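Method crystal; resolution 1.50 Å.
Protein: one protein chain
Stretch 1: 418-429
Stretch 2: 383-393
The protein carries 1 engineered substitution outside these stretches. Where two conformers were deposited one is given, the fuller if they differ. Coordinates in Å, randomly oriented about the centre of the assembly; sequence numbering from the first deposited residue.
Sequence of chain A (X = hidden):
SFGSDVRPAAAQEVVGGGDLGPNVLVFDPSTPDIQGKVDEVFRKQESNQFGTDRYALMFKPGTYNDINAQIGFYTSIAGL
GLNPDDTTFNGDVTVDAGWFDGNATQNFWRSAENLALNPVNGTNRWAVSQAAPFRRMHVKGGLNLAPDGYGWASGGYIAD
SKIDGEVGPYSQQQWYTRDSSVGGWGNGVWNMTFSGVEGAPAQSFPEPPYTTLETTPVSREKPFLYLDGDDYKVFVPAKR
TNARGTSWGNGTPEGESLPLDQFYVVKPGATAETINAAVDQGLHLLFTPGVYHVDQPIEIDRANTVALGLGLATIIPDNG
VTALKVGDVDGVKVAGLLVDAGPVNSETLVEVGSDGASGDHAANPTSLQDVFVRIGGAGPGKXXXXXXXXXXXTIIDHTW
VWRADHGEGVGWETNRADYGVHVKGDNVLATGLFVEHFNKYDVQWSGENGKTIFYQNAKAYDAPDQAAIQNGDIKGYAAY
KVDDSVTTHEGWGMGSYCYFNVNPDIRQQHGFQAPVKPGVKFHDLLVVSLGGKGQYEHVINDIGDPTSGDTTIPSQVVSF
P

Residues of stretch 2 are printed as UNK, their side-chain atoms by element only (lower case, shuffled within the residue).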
ATOM      1  N   ASP A 418      -2.312 -18.421   6.160  1.00 11.64           N
ATOM      2  CA  ASP A 418      -3.735 -18.499   6.480  1.00 11.90           C
ATOM      3  C   ASP A 418      -4.404 -17.131   6.600  1.00 11.89           C
ATOM      4  O   ASP A 418      -5.488 -16.928   6.067  1.00 12.42           O
ATOM      5  CB  ASP A 418      -3.959 -19.289   7.776  1.00 14.50           C
ATOM      6  CG  ASP A 418      -3.916 -20.798   7.562  1.00 15.65           C
ATOM      7  OD1 ASP A 418      -3.923 -21.248   6.394  1.00 15.29           O
ATOM      8  OD2 ASP A 418      -3.901 -21.538   8.572  1.00 18.58           O
ATOM      9  N   TYR A 419      -3.767 -16.197   7.304  1.00 10.94           N
ATOM     10  CA  TYR A 419      -4.425 -14.938   7.665  1.00  9.44           C
ATOM     11  C   TYR A 419      -3.587 -13.735   7.235  1.00 10.73           C
ATOM     12  O   TYR A 419      -2.377 -13.693   7.475  1.00 11.49           O
ATOM     13  CB  TYR A 419      -4.674 -14.879   9.174  1.00 11.29           C
ATOM     14  CG  TYR A 419      -5.384 -16.096   9.732  1.00 12.07           C
ATOM     15  CD1 TYR A 419      -6.737 -16.301   9.503  1.00 14.29           C
ATOM     16  CD2 TYR A 419      -4.698 -17.035  10.486  1.00 13.70           C
ATOM     17  CE1 TYR A 419      -7.397 -17.416  10.013  1.00 14.18           C
ATOM     18  CE2 TYR A 419      -5.343 -18.149  11.004  1.00 14.69           C
ATOM     19  CZ  TYR A 419      -6.692 -18.333  10.771  1.00 15.43           C
ATOM     20  OH  TYR A 419      -7.320 -19.440  11.283  1.00 18.85           O
ATOM     21  N   GLY A 420      -4.231 -12.754   6.613  1.00 10.50           N
ATOM     22  CA  GLY A 420      -3.524 -11.570   6.151  1.00 10.66           C
ATOM     23  C   GLY A 420      -3.359 -10.535   7.246  1.00 11.23           C
ATOM     24  O   GLY A 420      -2.286 -10.399   7.829  1.00 13.08           O
ATOM     25  N   VAL A 421      -4.438  -9.813   7.539  1.00 10.33           N
ATOM     26  CA  VAL A 421      -4.436  -8.774   8.561  1.00 11.71           C
ATOM     27  C   VAL A 421      -5.462  -9.105   9.635  1.00 12.38           C
ATOM     28  O   VAL A 421      -6.595  -9.487   9.322  1.00 13.06           O
ATOM     29  CB  VAL A 421      -4.754  -7.383   7.957  1.00 11.03           C
ATOM     30  CG1 VAL A 421      -4.781  -6.301   9.040  1.00 13.40           C
ATOM     31  CG2 VAL A 421      -3.751  -7.027   6.852  1.00 12.16           C
ATOM     32  N   HIS A 422      -5.066  -8.967  10.897  1.00 11.09           N
ATOM     33  CA  HIS A 422      -5.990  -9.149  12.006  1.00 10.21           C
ATOM     34  C   HIS A 422      -5.957  -7.883  12.855  1.00 10.99           C
ATOM     35  O   HIS A 422      -4.928  -7.571  13.456  1.00 11.97           O
ATOM     36  CB  HIS A 422      -5.620 -10.377  12.841  1.00 12.90           C
ATOM     37  CG  HIS A 422      -6.627 -10.711  13.895  1.00 14.21           C
ATOM     38  ND1 HIS A 422      -6.381 -11.612  14.911  1.00 17.79           N
ATOM     39  CD2 HIS A 422      -7.891 -10.263  14.088  1.00 14.22           C
ATOM     40  CE1 HIS A 422      -7.454 -11.709  15.678  1.00 17.48           C
ATOM     41  NE2 HIS A 422      -8.384 -10.901  15.199  1.00 16.10           N
ATOM     42  N   VAL A 423      -7.063  -7.138  12.872  1.00 11.29           N
ATOM     43  CA  VAL A 423      -7.145  -5.910  13.669  1.00 12.13           C
ATOM     44  C   VAL A 423      -7.845  -6.192  14.991  1.00 11.83           C
ATOM     45  O   VAL A 423      -9.036  -6.517  15.020  1.00 14.27           O
ATOM     46  CB  VAL A 423      -7.901  -4.776  12.945  1.00 11.90           C
ATOM     47  CG1 VAL A 423      -7.965  -3.535  13.843  1.00 12.84           C
ATOM     48  CG2 VAL A 423      -7.228  -4.436  11.623  1.00 12.55           C
ATOM     49  N   LYS A 424      -7.099  -6.058  16.081  1.00 12.06           N
ATOM     50  CA  LYS A 424      -7.646  -6.308  17.416  1.00 13.42           C
ATOM     51  C   LYS A 424      -7.854  -5.010  18.197  1.00 14.60           C
ATOM     52  O   LYS A 424      -8.654  -4.958  19.131  1.00 16.24           O
ATOM     53  CB  LYS A 424      -6.730  -7.263  18.190  1.00 13.88           C
ATOM     54  CG  LYS A 424      -6.682  -8.661  17.567  1.00 17.46           C
ATOM     55  CD  LYS A 424      -5.409  -9.433  17.913  1.00 22.90           C
ATOM     56  CE  LYS A 424      -5.277  -9.727  19.383  1.00 28.16           C
ATOM     57  NZ  LYS A 424      -3.934 -10.342  19.678  1.00 31.07           N
ATOM     58  N   GLY A 425      -7.138  -3.961  17.809  1.00 14.30           N
ATOM     59  CA  GLY A 425      -7.273  -2.669  18.467  1.00 12.90           C
ATOM     60  C   GLY A 425      -8.564  -1.949  18.128  1.00 12.69           C
ATOM     61  O   GLY A 425      -9.227  -2.262  17.123  1.00 13.89           O
ATOM     62  N   ASP A 426      -8.905  -0.971  18.968  1.00 12.56           N
ATOM     63  CA  ASP A 426     -10.102  -0.148  18.805  1.00 12.05           C
ATOM     64  C   ASP A 426      -9.776   1.142  18.056  1.00 12.63           C
ATOM     65  O   ASP A 426      -8.646   1.636  18.133  1.00 12.42           O
ATOM     66  CB  ASP A 426     -10.719   0.204  20.170  1.00 14.71           C
ATOM     67  CG  ASP A 426     -11.202  -1.013  20.936  1.00 16.96           C
ATOM     68  OD1 ASP A 426     -11.439  -2.069  20.312  1.00 16.56           O
ATOM     69  OD2 ASP A 426     -11.362  -0.902  22.172  1.00 20.47           O
ATOM     70  N   ASN A 427     -10.770   1.690  17.354  1.00 12.52           N
ATOM     71  CA  ASN A 427     -10.630   2.963  16.642  1.00 13.18           C
ATOM     72  C   ASN A 427      -9.512   2.943  15.602  1.00 12.91           C
ATOM     73  O   ASN A 427      -8.856   3.960  15.343  1.00 13.68           O
ATOM     74  CB  ASN A 427     -10.410   4.108  17.639  1.00 13.99           C
ATOM     75  CG  ASN A 427     -11.463   4.127  18.735  1.00 18.01           C
ATOM     76  OD1 ASN A 427     -12.652   3.993  18.459  1.00 21.77           O
ATOM     77  ND2 ASN A 427     -11.030   4.270  19.982  1.00 21.36           N
ATOM     78  N   VAL A 428      -9.302   1.777  15.003  1.00 11.39           N
ATOM     79  CA  VAL A 428      -8.294   1.645  13.959  1.00 12.21           C
ATOM     80  C   VAL A 428      -8.891   2.068  12.615  1.00 10.90           C
ATOM     81  O   VAL A 428     -10.060   1.800  12.331  1.00 12.66           O
ATOM     82  CB  VAL A 428      -7.741   0.199  13.907  1.00 12.45           C
ATOM     83  CG1 VAL A 428      -6.844  -0.017  12.686  1.00 13.52           C
ATOM     84  CG2 VAL A 428      -6.971  -0.106  15.198  1.00 13.49           C
ATOM     85  N   LEU A 429      -8.098   2.784  11.823  1.00 10.44           N
ATOM     86  CA  LEU A 429      -8.536   3.297  10.529  1.00 10.24           C
ATOM     87  C   LEU A 429      -7.624   2.744   9.443  1.00 11.36           C
ATOM     88  O   LEU A 429      -6.400   2.885   9.530  1.00 12.20           O
ATOM     89  CB  LEU A 429      -8.506   4.837  10.502  1.00 13.11           C
ATOM     90  CG  LEU A 429      -8.761   5.470   9.127  1.00 12.98           C
ATOM     91  CD1 LEU A 429     -10.197   5.210   8.653  1.00 12.91           C
ATOM     92  CD2 LEU A 429      -8.456   6.959   9.145  1.00 14.16           C
ATOM     93  N   UNK A 383       3.836 -17.635   6.491  1.00 11.93           N
ATOM     94  CA  UNK A 383       3.500 -16.944   7.733  1.00 11.68           C
ATOM     95  C   UNK A 383       2.056 -17.247   8.119  1.00 10.61           C
ATOM     96  O   UNK A 383       1.196 -17.347   7.249  1.00 13.37           O
ATOM     97  c   UNK A 383       3.710 -15.439   7.593  1.00 13.36           C
ATOM     98  N   UNK A 384       1.783 -17.371   9.415  1.00 10.44           N
ATOM     99  CA  UNK A 384       0.423 -17.680   9.872  1.00 10.96           C
ATOM    100  C   UNK A 384      -0.485 -16.450   9.770  1.00 11.43           C
ATOM    101  O   UNK A 384      -1.548 -16.499   9.132  1.00 12.21           O
ATOM    102  c   UNK A 384       0.433 -18.225  11.310  1.00 11.20           C
ATOM    103  o   UNK A 384       1.203 -19.436  11.340  1.00 13.61           O
ATOM    104  c   UNK A 384      -0.977 -18.530  11.782  1.00 14.34           C
ATOM    105  N   UNK A 385      -0.066 -15.348  10.389  1.00 11.78           N
ATOM    106  CA  UNK A 385      -0.784 -14.078  10.298  0.93 11.86           C
ATOM    107  C   UNK A 385       0.217 -12.993   9.899  1.00 13.36           C
ATOM    108  O   UNK A 385       1.236 -12.830  10.557  1.00 17.56           O
ATOM    109  o   UNK A 385      -2.245 -14.793  12.114  0.93 14.36           O
ATOM    110  c   UNK A 385      -2.364 -12.480  11.439  0.93 15.58           C
ATOM    111  c   UNK A 385      -1.465 -13.692  11.627  0.93 13.85           C
ATOM    112  N   UNK A 386      -0.063 -12.252   8.839  1.00 11.39           N
ATOM    113  CA  UNK A 386       0.956 -11.320   8.368  1.00 11.37           C
ATOM    114  C   UNK A 386       1.050 -10.040   9.191  1.00 12.20           C
ATOM    115  O   UNK A 386       2.133  -9.703   9.669  1.00 13.29           O
ATOM    116  o   UNK A 386       1.141 -12.102   6.085  1.00 14.22           O
ATOM    117  c   UNK A 386       0.739 -10.996   6.889  1.00 12.73           C
ATOM    118  N   UNK A 387      -0.059  -9.328   9.372  1.00 10.81           N
ATOM    119  CA  UNK A 387      -0.039  -8.145  10.229  1.00 11.79           C
ATOM    120  C   UNK A 387      -1.086  -8.247  11.324  1.00 11.11           C
ATOM    121  O   UNK A 387      -2.264  -8.463  11.043  1.00 12.16           O
ATOM    122  c   UNK A 387       0.564  -5.375   7.484  1.00 14.53           C
ATOM    123  c   UNK A 387      -0.286  -6.834   9.443  1.00 11.78           C
ATOM    124  c   UNK A 387       0.669  -6.717   8.248  1.00 11.89           C
ATOM    125  c   UNK A 387      -0.172  -5.626  10.392  1.00 11.71           C
ATOM    126  N   UNK A 388      -0.650  -8.104  12.572  1.00 10.35           N
ATOM    127  CA  UNK A 388      -1.568  -8.037  13.700  1.00 10.85           C
ATOM    128  C   UNK A 388      -1.537  -6.616  14.240  1.00 12.72           C
ATOM    129  O   UNK A 388      -0.472  -6.123  14.649  1.00 12.82           O
ATOM    130  c   UNK A 388      -1.208 -10.462  14.294  1.00 14.08           C
ATOM    131  c   UNK A 388      -2.160  -8.891  16.005  1.00 14.11           C
ATOM    132  c   UNK A 388      -1.202  -9.035  14.818  1.00 13.73           C
ATOM    133  N   UNK A 389      -2.686  -5.937  14.212  1.00 12.00           N
ATOM    134  CA  UNK A 389      -2.750  -4.575  14.744  1.00 12.17           C
ATOM    135  C   UNK A 389      -3.453  -4.592  16.096  1.00 12.34           C
ATOM    136  O   UNK A 389      -4.681  -4.688  16.172  1.00 13.01           O
ATOM    137  c   UNK A 389      -3.515  -2.207  14.381  1.00 13.46           C
ATOM    138  c   UNK A 389      -3.480  -3.607  13.790  1.00 12.46           C
ATOM    139  c   UNK A 389      -2.799  -3.596  12.426  1.00 13.99           C
ATOM    140  N   UNK A 390      -2.658  -4.505  17.159  1.00 13.60           N
ATOM    141  CA  UNK A 390      -3.172  -4.496  18.523  1.00 13.21           C
ATOM    142  C   UNK A 390      -3.461  -3.085  19.044  1.00 12.30           C
ATOM    143  O   UNK A 390      -4.440  -2.866  19.763  1.00 13.56           O
ATOM    144  o   UNK A 390      -3.107  -7.375  19.269  1.00 17.40           O
ATOM    145  n   UNK A 390      -0.886  -7.182  18.968  1.00 15.46           N
ATOM    146  c   UNK A 390      -2.091  -6.679  19.224  1.00 14.41           C
ATOM    147  c   UNK A 390      -2.172  -5.185  19.461  1.00 13.26           C
ATOM    148  N   UNK A 391      -2.606  -2.129  18.686  1.00 13.10           N
ATOM    149  CA  UNK A 391      -2.692  -0.783  19.267  1.00 13.42           C
ATOM    150  C   UNK A 391      -3.916   0.007  18.823  1.00 13.08           C
ATOM    151  O   UNK A 391      -4.205   0.115  17.623  1.00 13.75           O
ATOM    152  o   UNK A 391      -0.288  -0.545  19.537  1.00 15.72           O
ATOM    153  c   UNK A 391      -1.438   0.026  18.935  1.00 13.74           C
ATOM    154  N   UNK A 392      -4.622   0.565  19.803  1.00 12.58           N
ATOM    155  CA  UNK A 392      -5.751   1.449  19.535  1.00 12.51           C
ATOM    156  C   UNK A 392      -5.316   2.660  18.718  1.00 13.24           C
ATOM    157  O   UNK A 392      -4.187   3.141  18.871  1.00 13.02           O
ATOM    158  c   UNK A 392      -6.397   1.925  20.844  1.00 13.41           C
ATOM    159  o   UNK A 392      -7.279  -0.291  21.095  1.00 14.98           O
ATOM    160  c   UNK A 392      -7.087   0.807  21.605  1.00 15.36           C
ATOM    161  n   UNK A 392      -7.467   1.092  22.843  1.00 19.43           N
ATOM    162  N   UNK A 393      -6.225   3.127  17.861  1.00 12.89           N
ATOM    163  CA  UNK A 393      -6.106   4.365  17.079  1.00 11.67           C
ATOM    164  C   UNK A 393      -5.090   4.288  15.942  1.00 12.45           C
ATOM    165  O   UNK A 393      -4.805   5.291  15.299  1.00 13.69           O
ATOM    166  c   UNK A 393      -5.775   5.560  17.996  1.00 13.20           C
ATOM    167  c   UNK A 393      -6.797   5.732  19.105  1.00 15.27           C
ATOM    168  o   UNK A 393      -7.942   6.156  18.802  1.00 16.45           O
ATOM    169  o   UNK A 393      -6.471   5.415  20.272  1.00 15.58           O
TER
HETATM  170  O   HOH W   1       0.088 -14.696   6.768  1.00 13.60           O
HETATM  171  O   HOH W   2      -9.305  -0.641  24.373  1.00 41.57           O
HETATM  172  O   HOH W   3      -8.736   4.650  21.514  1.00 27.38           O

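Position 383 has a single side-chain carbon, set sideways to stretch 1 and well clear of it; this is A383. Its carbonyl oxygen takes a hydrogen bond from water 1 (O to O, 2.9 Å), and the same water donates to Y419 O at 2.8 Å.

At 384 the first side-chain carbon carries one oxygen and one carbon, the fork of a threonine, T384. Its methyl CG2 lies 4.2 Å from Y419 CD2, while Y419 N donates to T384 O at 2.9 Å.

Position 385 repeats that pattern, one carbon bearing an oxygen and a carbon, and is T385. OG1 approaches Y419 CD2 at 3.7 Å, oblique to the ring, and CG2 rests 4.1 Å from H422 CB. The side chain thus touches both Y419 and H422, the stretch 1 residues on its face of the sheet.

Position 386 shows one carbon followed by one oxygen, so it is S386. OG donates to water 1 (2.9 Å to the water oxygen), which links this hydroxyl to the Y419 carbonyl. The amide S386 N donates to Y419 O at 3.0 Å and, weakly, to G420 O at 3.1 Å.

Four carbons occupy 387, forked at the first, with one arm two carbons long: I387. Its CB is 4.3 Å from V421 CG2. I387 N donates to G420 O and I387 O accepts from H422 N, both at 2.9 Å, so its peptide groups reach to both neighbours of V421.

Position 388 has one carbon carrying two more, with no heteroatom, and is V388. Its CG1 packs 3.8 Å from the aliphatic CD of K424.

The same three-carbon fork appears at 389, now on the opposite face, and identifies V389. CB lies 4.4 Å from V423 CG2, and CG1 lies 4.1 Å from V428 CG2. V389 O accepts from both K424 N (2.8 Å) and G425 N (3.0 Å).

At 390 there are two carbons, the second bearing an oxygen and a nitrogen, which defines N390. CB points away, but the end returns, and OD1 accepts a weak hydrogen bond from K424 NZ at 3.1 Å.

Position 391, one carbon then one oxygen, is S391; its side chain points away, and its carbonyl O lies 3.7 Å from V428 CG2.

Position 392 again has two carbons ending in oxygen and nitrogen: N392. OD1 accepts from D426 N at 2.8 Å, nearly linearly, and ND2 donates to water 2 (3.0 Å to its oxygen), which also bonds D426.

Position 393 has two carbons, the second carrying two oxygens. This is D393, whose OD1 approaches N427 CB at 3.4 Å and whose OD2 shares water 3 with N427.

The contact is a parallel pairing, its strands 8° apart and 864 Å² buried in all. Backbone hydrogen bonds set the register. V421, V423, I387 and V389 pack on one face, while Y419, T385, H422 and V388 line the other; V428, beyond the strand, also packs against V389. Past V389, the N392 side chain takes over as acceptor for D426 N, and D393 N returns a bond to D426 O at 2.9 Å. G425 fits tightly here: an ideal CB would clash with N390 O at 2.6 Å.

Stretch 2 (383-393) ATTSIVVNSND
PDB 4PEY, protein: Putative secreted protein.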